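Local coordinates for protein endoglucanase (Thermotoga maritima, PDB 2FVG) that probably acts as a metal-dependent aminopeptidase of the M42 family, using two divalent metal cations per subunit, despite its name, at residues K19-I24 against G41-L46; G171-I176 against N317-T322; D177-G182 against T189-T194; A244-F247 against V253-K256; T261-A266 against I271-K276. One frame throughout, in Å; residues are numbered along the deposited sequence.

Contact 1 (K19-I24 against G41-L46); sequences KVRDFI and GNLIAL. With EDO (1,2-ethanediol), chain D.
Helix segment 19-24 runs beside the entry to strand 43-47, its backbone nearest at Arg21 and Leu43, whose CA atoms lie 6.7 Å apart. Arg21 and Leu43 carry the contact, Arg21 supplying its only polar bond. Its chain leaves the helix extended and then bends at chi3 (50°), which swings the guanidinium over to Gly41. There NH1 donates to Gly41 O at 2.8 Å, meeting a lone pair in the carbonyl plane. The bond is bent, with an N-H...O angle of 136°, and the oxygen sits 30° out of the guanidinium plane. Arg21 CD also closes on the same carbonyl oxygen, at 3.3 Å, so aliphatic stem and charged head share one partner. Gly41 has a positive phi, and a CB at this position would press on NH1 of Arg21 as well as on the preceding carbonyl.

Below this polar bridge, Leu43 directs CB at Arg21 CG, 4.0 Å away, while its CD2 passes obliquely across the CG2 branch of Ile24 at 3.7 Å. Asn42 is fixed by Asp38 and by the backbone N of Val195. The contact lies near the probable metal site: Gly41 is about 8 Å from the side chain of Glu197, the predicted proton acceptor, and the side chain of Ile24 about 9 Å from that of His61, a predicted zinc ligand.

Strand 43-47 lies between strands 34-37 and 187-194 in the mixed sheet, and helix 18-28 packs on it through Arg21 and Ile24. Ile24 also reaches Phe193 of strand 187-194 and Cys172 and Ile176 of helix 166-180.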
# COMPACT_ATOMS: atom_id res chain seq x y z
N LYS A 19 -7.25 4.94 -11.09
CA LYS A 19 -7.18 6.30 -10.58
C LYS A 19 -5.92 6.48 -9.74
O LYS A 19 -5.24 7.51 -9.87
CB LYS A 19 -8.44 6.69 -9.80
CG LYS A 19 -9.71 6.75 -10.64
N VAL A 20 -5.60 5.50 -8.90
CA VAL A 20 -4.36 5.59 -8.09
C VAL A 20 -3.15 5.65 -9.00
O VAL A 20 -2.26 6.48 -8.79
CB VAL A 20 -4.21 4.44 -7.07
CG1 VAL A 20 -2.87 4.54 -6.36
CG2 VAL A 20 -5.34 4.47 -6.05
N ARG A 21 -3.11 4.76 -10.01
CA ARG A 21 -1.98 4.73 -10.96
C ARG A 21 -1.87 6.07 -11.69
O ARG A 21 -0.77 6.61 -11.82
CB ARG A 21 -2.10 3.55 -11.94
CG ARG A 21 -0.93 3.40 -12.91
CD ARG A 21 -1.04 2.23 -13.89
NE ARG A 21 -2.32 2.20 -14.58
CZ ARG A 21 -3.25 1.27 -14.38
NH1 ARG A 21 -3.01 0.26 -13.56
NH2 ARG A 21 -4.40 1.33 -15.04
N ASP A 22 -2.99 6.61 -12.16
CA ASP A 22 -2.98 7.92 -12.84
C ASP A 22 -2.47 9.04 -11.94
O ASP A 22 -1.73 9.93 -12.39
CB ASP A 22 -4.37 8.29 -13.39
CG ASP A 22 -4.79 7.42 -14.57
OD1 ASP A 22 -3.93 6.72 -15.16
OD2 ASP A 22 -5.99 7.43 -14.92
N PHE A 23 -2.86 8.99 -10.67
CA PHE A 23 -2.43 10.00 -9.73
C PHE A 23 -0.90 9.95 -9.55
O PHE A 23 -0.22 10.95 -9.73
CB PHE A 23 -3.17 9.84 -8.39
CG PHE A 23 -2.78 10.88 -7.37
CD1 PHE A 23 -3.38 12.13 -7.38
CD2 PHE A 23 -1.81 10.60 -6.43
CE1 PHE A 23 -3.02 13.10 -6.46
CE2 PHE A 23 -1.44 11.56 -5.50
CZ PHE A 23 -2.04 12.80 -5.51
N ILE A 24 -0.38 8.78 -9.21
CA ILE A 24 1.05 8.60 -9.00
C ILE A 24 1.85 9.06 -10.22
O ILE A 24 2.83 9.83 -10.10
CB ILE A 24 1.36 7.13 -8.60
CG1 ILE A 24 0.70 6.80 -7.24
CG2 ILE A 24 2.85 6.92 -8.55
CD1 ILE A 24 0.82 5.31 -6.79
N GLY A 41 -0.68 -3.81 -15.42
CA GLY A 41 -1.12 -2.56 -14.84
C GLY A 41 -0.16 -1.96 -13.85
O GLY A 41 -0.46 -0.91 -13.26
N ASN A 42 0.97 -2.63 -13.64
CA ASN A 42 1.99 -2.14 -12.73
C ASN A 42 2.59 -0.88 -13.31
O ASN A 42 2.82 -0.82 -14.52
CB ASN A 42 3.14 -3.14 -12.57
CG ASN A 42 2.71 -4.45 -11.96
OD1 ASN A 42 2.04 -4.48 -10.93
ND2 ASN A 42 3.10 -5.54 -12.59
N LEU A 43 2.86 0.09 -12.45
CA LEU A 43 3.48 1.32 -12.90
C LEU A 43 4.95 1.17 -12.61
O LEU A 43 5.33 0.94 -11.47
CB LEU A 43 2.91 2.52 -12.15
CG LEU A 43 3.46 3.91 -12.53
CD1 LEU A 43 3.18 4.22 -13.99
CD2 LEU A 43 2.80 4.93 -11.64
N ILE A 44 5.78 1.30 -13.65
CA ILE A 44 7.21 1.09 -13.53
C ILE A 44 7.95 2.37 -13.85
O ILE A 44 7.86 2.88 -14.96
CB ILE A 44 7.67 -0.05 -14.47
CG1 ILE A 44 6.83 -1.31 -14.21
CG2 ILE A 44 9.19 -0.31 -14.35
CD1 ILE A 44 7.30 -2.52 -14.95
N ALA A 45 8.65 2.89 -12.86
CA ALA A 45 9.38 4.13 -13.01
C ALA A 45 10.83 3.80 -12.90
O ALA A 45 11.21 3.01 -12.03
CB ALA A 45 8.98 5.10 -11.91
N LEU A 46 11.65 4.36 -13.78
CA LEU A 46 13.10 4.12 -13.75
C LEU A 46 13.89 5.37 -13.42
O LEU A 46 13.69 6.44 -14.01
CB LEU A 46 13.59 3.59 -15.11
CG LEU A 46 15.08 3.50 -15.42
CD1 LEU A 46 15.83 2.65 -14.41
CD2 LEU A 46 15.31 2.95 -16.83
C1 EDO D . 3.47 -7.81 -9.70
O1 EDO D . 2.04 -7.73 -9.76
C2 EDO D . 3.94 -7.76 -8.24
O2 EDO D . 5.37 -7.62 -8.19

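Contact 2 (G171-I176 against N317-T322); sequences GCSVLI and NDYENT
Ser173 and Tyr319 make the buried polar link between two helices. Ser173 OG and Tyr319 OH lie 2.6 Å apart in a short hydrogen bond. Ser173 has OG anti to its backbone N (chi1 178°), which brings the hydroxyl out toward the opposite helix. The phenol oxygen has a second hydrogen-bonding partner in Asp177 OD2, so Tyr319 OH is gripped from both Ser173 and the next turn of the same helix, which anchors the far end of the tyrosine.

The apolar part lies alongside. Val174 CG2 sits 3.4 Å from Tyr319 CE2 and 3.8 Å from CD2, approaching the ring obliquely, and the valine and the tyrosine run antiparallel alongside one another. The other branch, CG1, meets CG2 of Thr322 more loosely at 4.3 Å.

Within helix segment 317-322, Thr322 OG1 donates to Asp318 O at 2.8 Å from above the carbonyl plane. The same oxygen also accepts from Thr322 N, the ordinary helical bond. The bond to Asp318 O ties the hydroxyl to its own helix, that to Thr302 OG1 ties it to strand 297-306, and the methyl is left facing Val174.

The axes of the short segments approach to 10.2 Å and cross at -52°, consistent with ridges-into-grooves packing of two helices. Helix 166-180 is further enclosed by helix 4-9, whose Leu4 and Leu7 touch Ser173, by helix 18-28 and by strand 187-194. Helix 316-332 is in turn held by the Asp318 carboxylate, which accepts hydrogen bonds from the backbone N of Gly240 and Gly242.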
# COMPACT_ATOMS: atom_id res chain seq x y z
N GLY A 171 3.34 3.29 1.75
CA GLY A 171 4.50 2.78 1.02
C GLY A 171 4.65 3.49 -0.32
O GLY A 171 5.77 3.89 -0.70
N CYS A 172 3.54 3.67 -1.03
CA CYS A 172 3.52 4.40 -2.32
C CYS A 172 3.98 5.84 -2.13
O CYS A 172 4.76 6.37 -2.92
CB CYS A 172 2.12 4.45 -2.92
SG CYS A 172 1.41 2.90 -3.49
N SER A 173 3.47 6.46 -1.07
CA SER A 173 3.79 7.85 -0.73
C SER A 173 5.29 8.01 -0.43
O SER A 173 5.93 8.99 -0.84
CB SER A 173 2.91 8.27 0.45
OG SER A 173 3.19 9.59 0.87
N VAL A 174 5.84 7.03 0.28
CA VAL A 174 7.26 7.00 0.60
C VAL A 174 8.09 7.04 -0.68
O VAL A 174 9.05 7.79 -0.76
CB VAL A 174 7.67 5.76 1.43
CG1 VAL A 174 9.19 5.70 1.62
CG2 VAL A 174 7.00 5.80 2.78
N LEU A 175 7.72 6.23 -1.67
CA LEU A 175 8.44 6.15 -2.95
C LEU A 175 8.36 7.44 -3.71
O LEU A 175 9.37 7.91 -4.22
CB LEU A 175 7.91 5.01 -3.82
CG LEU A 175 7.99 3.59 -3.23
CD1 LEU A 175 7.83 2.59 -4.35
CD2 LEU A 175 9.30 3.36 -2.52
N ILE A 176 7.16 8.02 -3.78
CA ILE A 176 6.95 9.32 -4.41
C ILE A 176 7.78 10.40 -3.71
O ILE A 176 8.34 11.27 -4.39
CB ILE A 176 5.48 9.73 -4.37
CG1 ILE A 176 4.63 8.71 -5.13
CG2 ILE A 176 5.28 11.11 -5.00
CD1 ILE A 176 3.13 9.01 -5.06
N ASN A 317 6.93 10.53 12.22
CA ASN A 317 8.37 10.39 12.38
C ASN A 317 8.84 9.05 11.81
O ASN A 317 9.90 8.97 11.20
CB ASN A 317 8.80 10.51 13.85
CG ASN A 317 8.67 11.91 14.39
OD1 ASN A 317 9.04 12.88 13.74
ND2 ASN A 317 8.15 12.02 15.61
N ASP A 318 8.04 8.01 12.00
CA ASP A 318 8.36 6.69 11.44
C ASP A 318 8.35 6.77 9.92
O ASP A 318 9.22 6.24 9.25
CB ASP A 318 7.33 5.65 11.84
CG ASP A 318 7.43 5.24 13.28
OD1 ASP A 318 8.49 5.42 13.93
OD2 ASP A 318 6.42 4.70 13.75
N TYR A 319 7.30 7.37 9.37
CA TYR A 319 7.19 7.57 7.93
C TYR A 319 8.45 8.26 7.35
O TYR A 319 8.98 7.83 6.31
CB TYR A 319 5.96 8.41 7.63
CG TYR A 319 5.83 8.78 6.18
CD1 TYR A 319 6.44 9.94 5.67
CD2 TYR A 319 5.09 7.98 5.31
CE1 TYR A 319 6.32 10.27 4.32
CE2 TYR A 319 4.96 8.30 3.99
CZ TYR A 319 5.56 9.43 3.49
OH TYR A 319 5.39 9.71 2.17
N GLU A 320 8.91 9.31 8.02
CA GLU A 320 10.08 10.07 7.59
C GLU A 320 11.34 9.25 7.64
O GLU A 320 12.23 9.41 6.79
CB GLU A 320 10.27 11.33 8.43
CG GLU A 320 9.34 12.46 8.06
CD GLU A 320 9.54 12.92 6.62
OE1 GLU A 320 10.70 13.21 6.26
OE2 GLU A 320 8.54 13.00 5.87
N ASN A 321 11.46 8.41 8.65
CA ASN A 321 12.62 7.55 8.80
C ASN A 321 12.66 6.43 7.79
O ASN A 321 13.75 6.00 7.37
CB ASN A 321 12.70 7.04 10.22
CG ASN A 321 13.19 8.09 11.15
OD1 ASN A 321 14.22 8.71 10.90
ND2 ASN A 321 12.47 8.30 12.24
N THR A 322 11.48 5.95 7.41
CA THR A 322 11.35 4.95 6.35
C THR A 322 11.85 5.57 5.04
O THR A 322 12.67 4.97 4.33
CB THR A 322 9.91 4.52 6.17
OG1 THR A 322 9.39 4.08 7.43
CG2 THR A 322 9.81 3.35 5.16

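Contact 3 (D177-G182 against T189-T194); sequences DVLESG and TYFVFT
The C-terminal part of helix 166-180 lies across the face of strand 187-194, with the CA atoms of Leu179 and Phe191 9.0 Å apart, a gap bridged wholly by side chains. Both of these residues point toward each other. Leu179 lies on the Phe191 ring: its CG stands 4.2 Å above the ring plane over the centre, and the two methyls spread to different parts of that face. CD2 makes the closest approach, 3.8 Å to CE1, and forms a CH-pi contact 27° off the ring normal; CD1 lies 4.1 Å from the ring carbon CG. Phe191 holds its ring carbon CG anti to the backbone carbonyl carbon (chi1 -67°), and this presents the ring face to the leucine. Val178 adds a looser, oblique contact, CG1 to CE2 at 4.3 Å.

Replacing Phe191 with an alanine would probably leave Leu179 without its aromatic partner and open a gap between helix and sheet. Ser181 OG donates to Val178 O at 2.8 Å, and Gly182 follows with positive phi.

This is plain core packing of a helix on the mixed sheet, away from the predicted sites, a short loop joining the two elements. Phe191 also touches Lys47 of strand 43-47, which pairs antiparallel with strand 187-194, Ala45 bonding Phe191 itself. Helix 316-332 packs beside the helix, its Lys323 and Ile326 meeting Val178 and its Lys327 bonding Ser181 OG and Gly182 O.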
# COMPACT_ATOMS: atom_id res chain seq x y z
N ASP A 177 7.87 10.35 -2.38
CA ASP A 177 8.64 11.36 -1.62
C ASP A 177 10.14 11.20 -1.81
O ASP A 177 10.87 12.19 -1.78
CB ASP A 177 8.30 11.35 -0.11
CG ASP A 177 6.94 11.99 0.21
OD1 ASP A 177 6.19 12.38 -0.72
OD2 ASP A 177 6.62 12.09 1.41
N VAL A 178 10.60 9.96 -1.96
CA VAL A 178 12.02 9.72 -2.21
C VAL A 178 12.36 10.36 -3.54
O VAL A 178 13.36 11.07 -3.67
CB VAL A 178 12.36 8.21 -2.20
CG1 VAL A 178 13.80 7.97 -2.73
CG2 VAL A 178 12.20 7.64 -0.81
N LEU A 179 11.49 10.15 -4.53
CA LEU A 179 11.68 10.72 -5.86
C LEU A 179 11.59 12.24 -5.87
O LEU A 179 12.40 12.91 -6.53
CB LEU A 179 10.70 10.11 -6.84
CG LEU A 179 11.05 8.68 -7.25
CD1 LEU A 179 9.88 8.03 -8.01
CD2 LEU A 179 12.34 8.69 -8.08
N GLU A 180 10.61 12.80 -5.14
CA GLU A 180 10.49 14.26 -5.06
C GLU A 180 11.67 14.91 -4.36
O GLU A 180 12.00 16.06 -4.66
CB GLU A 180 9.20 14.71 -4.38
CG GLU A 180 8.00 14.69 -5.27
CD GLU A 180 6.97 15.74 -4.91
OE1 GLU A 180 7.05 16.33 -3.80
OE2 GLU A 180 6.07 16.00 -5.74
N SER A 181 12.30 14.19 -3.44
CA SER A 181 13.43 14.74 -2.69
C SER A 181 14.67 14.81 -3.56
O SER A 181 15.69 15.32 -3.11
CB SER A 181 13.74 13.91 -1.44
OG SER A 181 14.52 12.75 -1.76
N GLY A 182 14.59 14.30 -4.78
CA GLY A 182 15.74 14.25 -5.69
C GLY A 182 16.69 13.17 -5.20
O GLY A 182 17.39 13.35 -4.22
N THR A 189 17.67 2.13 -10.75
CA THR A 189 16.68 1.78 -9.74
C THR A 189 15.28 1.90 -10.29
O THR A 189 14.91 2.95 -10.78
CB THR A 189 16.84 2.67 -8.48
OG1 THR A 189 18.14 2.44 -7.92
CG2 THR A 189 15.78 2.32 -7.41
N TYR A 190 14.53 0.82 -10.25
CA TYR A 190 13.14 0.83 -10.69
C TYR A 190 12.21 0.97 -9.48
O TYR A 190 12.31 0.20 -8.53
CB TYR A 190 12.80 -0.46 -11.43
CG TYR A 190 13.53 -0.62 -12.74
CD1 TYR A 190 14.80 -1.17 -12.79
CD2 TYR A 190 12.93 -0.22 -13.93
CE1 TYR A 190 15.47 -1.30 -14.01
CE2 TYR A 190 13.58 -0.36 -15.15
CZ TYR A 190 14.85 -0.90 -15.18
OH TYR A 190 15.51 -1.02 -16.40
N PHE A 191 11.37 1.99 -9.51
CA PHE A 191 10.36 2.18 -8.48
C PHE A 191 9.09 1.60 -9.07
O PHE A 191 8.58 2.08 -10.08
CB PHE A 191 10.21 3.66 -8.13
CG PHE A 191 11.42 4.23 -7.45
CD1 PHE A 191 12.50 4.68 -8.18
CD2 PHE A 191 11.49 4.27 -6.05
CE1 PHE A 191 13.63 5.19 -7.54
CE2 PHE A 191 12.60 4.79 -5.40
CZ PHE A 191 13.67 5.25 -6.15
N VAL A 192 8.60 0.54 -8.46
CA VAL A 192 7.42 -0.14 -9.01
C VAL A 192 6.20 -0.01 -8.09
O VAL A 192 6.31 -0.20 -6.89
CB VAL A 192 7.76 -1.62 -9.36
CG1 VAL A 192 6.54 -2.33 -10.01
CG2 VAL A 192 8.94 -1.66 -10.34
N PHE A 193 5.04 0.30 -8.68
CA PHE A 193 3.80 0.48 -7.93
C PHE A 193 2.91 -0.61 -8.50
O PHE A 193 2.50 -0.56 -9.66
CB PHE A 193 3.25 1.89 -8.14
CG PHE A 193 4.22 2.99 -7.73
CD1 PHE A 193 5.22 3.41 -8.59
CD2 PHE A 193 4.11 3.58 -6.48
CE1 PHE A 193 6.17 4.44 -8.18
CE2 PHE A 193 5.04 4.61 -6.05
CZ PHE A 193 6.05 5.02 -6.92
N THR A 194 2.61 -1.60 -7.67
CA THR A 194 2.00 -2.81 -8.17
C THR A 194 0.50 -2.87 -8.04
O THR A 194 -0.13 -2.12 -7.29
CB THR A 194 2.61 -4.04 -7.47
OG1 THR A 194 2.21 -4.06 -6.10
CG2 THR A 194 4.13 -4.01 -7.54

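Contact 4 (A244-F247 against V253-K256); sequences AITF and VIPK
Phe247 and Ile254 are tied together by one water, which donates to both of their carbonyl oxygens: to Ile254 O at 2.7 Å and, at greater length, to Phe247 O at 3.2 Å. The water supplies the protons that two carbonyl acceptors lack, and so links the end of segment 244-247 to loop segment 253-256, whose nearest CA atoms, those of Phe247 and Ile254, are 6.9 Å apart. It also lies 3.8 Å above one face of the Phe247 ring, offset toward the rim.

Under the water bridge the rest is van der Waals contact of Ile254 carbons with Thr246 and with backbone carbonyls. Ile254 CG1 runs anti to the backbone carbonyl carbon (chi1 -50°), sending CD1 inward to Thr246. There CD1 rests 3.6 Å from Thr246 O and 3.8 Å from Thr246 CG2, the two side chains crossing at about a right angle. The second branch, CG2, stands 4.0 Å from Thr246 O, so both arms of the isoleucine approach that oxygen from the same side.

These residues flank the loop between strand 244-245 and helix 256-268, the first connection of a beta-alpha-beta crossover completed by strand 274-275, which runs parallel to strand 244-245. Pro255 takes the N-cap position of that helix. Thr246 is buried, its side chain about 6 Å from that of Glu220, a predicted zinc ligand, whereas Phe247 is exposed and packs its ring edge-to-face with that of Phe259 on the helix. Val299 of strand 297-306 touches both Thr246 and Ile254 from the sheet side.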
# COMPACT_ATOMS: atom_id res chain seq x y z
N ALA A 244 10.26 -0.87 10.58
CA ALA A 244 10.51 -2.26 10.97
C ALA A 244 11.29 -2.96 9.87
O ALA A 244 10.93 -2.86 8.71
CB ALA A 244 9.16 -3.03 11.18
N ILE A 245 12.34 -3.69 10.25
CA ILE A 245 13.18 -4.41 9.28
C ILE A 245 12.83 -5.90 9.42
O ILE A 245 13.01 -6.48 10.49
CB ILE A 245 14.68 -4.06 9.51
CG1 ILE A 245 14.86 -2.53 9.41
CG2 ILE A 245 15.59 -4.70 8.46
CD1 ILE A 245 16.25 -2.06 9.76
N THR A 246 12.24 -6.48 8.38
CA THR A 246 11.85 -7.87 8.41
C THR A 246 13.05 -8.82 8.36
O THR A 246 13.96 -8.65 7.55
CB THR A 246 10.85 -8.18 7.27
OG1 THR A 246 9.71 -7.35 7.42
CG2 THR A 246 10.40 -9.61 7.29
N PHE A 247 13.03 -9.82 9.23
CA PHE A 247 14.10 -10.83 9.28
C PHE A 247 13.72 -12.08 8.47
O PHE A 247 14.56 -12.66 7.79
CB PHE A 247 14.44 -11.18 10.74
CG PHE A 247 15.51 -12.25 10.89
CD1 PHE A 247 16.86 -11.91 10.84
CD2 PHE A 247 15.16 -13.57 11.09
CE1 PHE A 247 17.84 -12.90 10.98
CE2 PHE A 247 16.14 -14.56 11.23
CZ PHE A 247 17.47 -14.22 11.18
N VAL A 253 12.91 -14.15 -0.19
CA VAL A 253 14.19 -14.67 0.25
C VAL A 253 14.98 -13.46 0.73
O VAL A 253 15.45 -12.66 -0.08
CB VAL A 253 14.96 -15.39 -0.89
CG1 VAL A 253 16.27 -16.00 -0.36
CG2 VAL A 253 14.11 -16.50 -1.52
N ILE A 254 15.09 -13.33 2.06
CA ILE A 254 15.83 -12.25 2.75
C ILE A 254 17.13 -12.79 3.34
O ILE A 254 17.18 -13.14 4.53
CB ILE A 254 15.04 -11.57 3.93
CG1 ILE A 254 13.63 -11.14 3.50
CG2 ILE A 254 15.84 -10.34 4.47
CD1 ILE A 254 12.89 -10.37 4.53
N PRO A 255 18.20 -12.83 2.52
CA PRO A 255 19.50 -13.30 2.96
C PRO A 255 20.06 -12.43 4.07
O PRO A 255 19.73 -11.26 4.17
CB PRO A 255 20.37 -13.17 1.70
CG PRO A 255 19.67 -12.17 0.85
CD PRO A 255 18.22 -12.41 1.11
N LYS A 256 20.90 -13.03 4.91
CA LYS A 256 21.47 -12.32 6.05
C LYS A 256 22.19 -11.05 5.60
O LYS A 256 22.08 -10.02 6.26
CB LYS A 256 22.42 -13.25 6.82
CG LYS A 256 22.91 -12.70 8.15
O HOH W 1 17.65 -12.70 7.16

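Contact 5 (T261-A266 against I271-K276); sequences TIVDTA and IPFQMK
Phe273 reaches across to helix segment 261-266. From CB, which points toward the helix, the side chain takes the least roomy first torsion (chi1 64°), placing CG between the backbone N and the carbonyl carbon. CG then lies 4.2 Å from the CB of Ala266. The same methyl is met most closely by CD1, at 3.6 Å, and again by CE1 at 4.1 Å, so that one side of the ring follows the alanine. On the other side and at the tip the partner changes to Val263: CE2 is 4.1 Å and CZ 3.8 Å from its CG1, with the valine and the ring crossing at about a right angle. Both helix residues approach the ring obliquely, while Ile271 O lies in its plane at the edge.

With a serine in place of Phe273, the CG1 methyl of Val263 and the CB of Ala266 would probably lose their aromatic partner.

Where the chain turns back after the helix, Ile271 N donates to Ala266 O at 2.9 Å, in a nearly straight bond with an N-H...O angle of 172°. This closes the turn leading from helix 256-268 toward strand 274-275 in the beta-alpha-beta unit. The chemistry is therefore divided: a single backbone bond fixes the path of the turn, while aliphatic-aromatic packing, with no side-chain charge in it, seats the helix on the strand's approach.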
# COMPACT_ATOMS: atom_id res chain seq x y z
N THR A 261 22.80 -5.32 5.94
CA THR A 261 23.09 -4.08 5.23
C THR A 261 22.07 -3.02 5.60
O THR A 261 22.43 -1.85 5.83
CB THR A 261 23.09 -4.27 3.69
OG1 THR A 261 24.14 -5.16 3.33
CG2 THR A 261 23.30 -2.94 2.96
N ILE A 262 20.81 -3.41 5.64
CA ILE A 262 19.74 -2.49 5.98
C ILE A 262 19.91 -1.98 7.42
O ILE A 262 19.83 -0.78 7.69
CB ILE A 262 18.36 -3.13 5.78
CG1 ILE A 262 18.18 -3.49 4.31
CG2 ILE A 262 17.28 -2.16 6.19
CD1 ILE A 262 16.87 -4.28 4.00
N VAL A 263 20.16 -2.90 8.34
CA VAL A 263 20.36 -2.55 9.74
C VAL A 263 21.57 -1.64 9.92
O VAL A 263 21.50 -0.63 10.63
CB VAL A 263 20.55 -3.82 10.61
CG1 VAL A 263 21.16 -3.47 11.97
CG2 VAL A 263 19.25 -4.54 10.75
N ASP A 264 22.68 -2.00 9.30
CA ASP A 264 23.90 -1.18 9.43
C ASP A 264 23.70 0.21 8.82
O ASP A 264 24.11 1.20 9.41
CB ASP A 264 25.09 -1.92 8.84
CG ASP A 264 25.47 -3.15 9.66
OD1 ASP A 264 24.79 -3.44 10.66
OD2 ASP A 264 26.47 -3.82 9.31
N THR A 265 23.01 0.28 7.69
CA THR A 265 22.70 1.55 7.01
C THR A 265 21.90 2.45 7.95
O THR A 265 22.15 3.65 8.05
CB THR A 265 21.88 1.31 5.73
OG1 THR A 265 22.65 0.53 4.81
CG2 THR A 265 21.49 2.61 5.06
N ALA A 266 20.93 1.85 8.63
CA ALA A 266 20.12 2.56 9.61
C ALA A 266 20.98 3.09 10.76
O ALA A 266 20.95 4.29 11.06
CB ALA A 266 19.06 1.65 10.15
N ILE A 271 19.25 6.48 11.99
CA ILE A 271 17.85 6.31 11.66
C ILE A 271 17.29 5.26 12.62
O ILE A 271 17.82 4.16 12.66
CB ILE A 271 17.64 5.83 10.21
CG1 ILE A 271 18.16 6.87 9.21
CG2 ILE A 271 16.17 5.58 9.94
CD1 ILE A 271 18.10 6.39 7.76
N PRO A 272 16.26 5.63 13.42
CA PRO A 272 15.65 4.67 14.33
C PRO A 272 14.99 3.56 13.55
O PRO A 272 14.39 3.81 12.49
CB PRO A 272 14.58 5.49 15.06
CG PRO A 272 14.91 6.92 14.80
CD PRO A 272 15.63 6.96 13.50
N PHE A 273 15.08 2.34 14.06
CA PHE A 273 14.43 1.22 13.39
C PHE A 273 14.06 0.24 14.46
O PHE A 273 14.53 0.37 15.59
CB PHE A 273 15.37 0.55 12.38
CG PHE A 273 16.61 -0.10 13.01
CD1 PHE A 273 17.72 0.66 13.34
CD2 PHE A 273 16.66 -1.48 13.25
CE1 PHE A 273 18.87 0.07 13.93
CE2 PHE A 273 17.79 -2.07 13.82
CZ PHE A 273 18.89 -1.30 14.16
N GLN A 274 13.22 -0.73 14.11
CA GLN A 274 12.86 -1.78 15.05
C GLN A 274 12.81 -3.08 14.28
O GLN A 274 12.83 -3.06 13.06
CB GLN A 274 11.50 -1.51 15.74
CG GLN A 274 10.30 -1.36 14.79
CD GLN A 274 9.05 -0.91 15.51
OE1 GLN A 274 8.71 -1.44 16.56
NE2 GLN A 274 8.35 0.10 14.97
N MSE A 275 12.78 -4.20 15.00
CA MSE A 275 12.59 -5.50 14.39
C MSE A 275 11.11 -5.63 14.12
O MSE A 275 10.29 -5.08 14.82
CB MSE A 275 13.00 -6.64 15.32
CG MSE A 275 14.45 -6.59 15.77
SE MSE A 275 15.67 -6.72 14.22
CE MSE A 275 17.44 -6.42 15.13
N LYS A 276 10.79 -6.39 13.09
CA LYS A 276 9.43 -6.63 12.73
C LYS A 276 8.87 -7.70 13.68
O LYS A 276 9.41 -8.80 13.78
CB LYS A 276 9.44 -7.12 11.29
CG LYS A 276 8.16 -7.80 10.84
CD LYS A 276 7.09 -6.83 10.49
CE LYS A 276 5.81 -7.59 10.14
NZ LYS A 276 6.01 -8.69 9.15

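Contacts 1, 2, 3 and 5 are buried, whereas contact 4 is the more exposed, only partly covered and reliant on a water. Contacts 2 and 3 share helix 166-180, using successive parts of it, and contacts 1 and 3 share the mixed sheet through the neighbouring strands 43-47 and 187-194. Contacts 4 and 5 belong to one beta-alpha-beta unit, with Ile245 against Phe273, and their centres lie farther from the centre of the chain than those of the other three. Polar bonds between side chains or from side chain to backbone mark contacts 1 and 2, a guanidinium in one and hydroxyls in the other; contact 3 is purely apolar across its segments, and contact 5 adds one backbone bond.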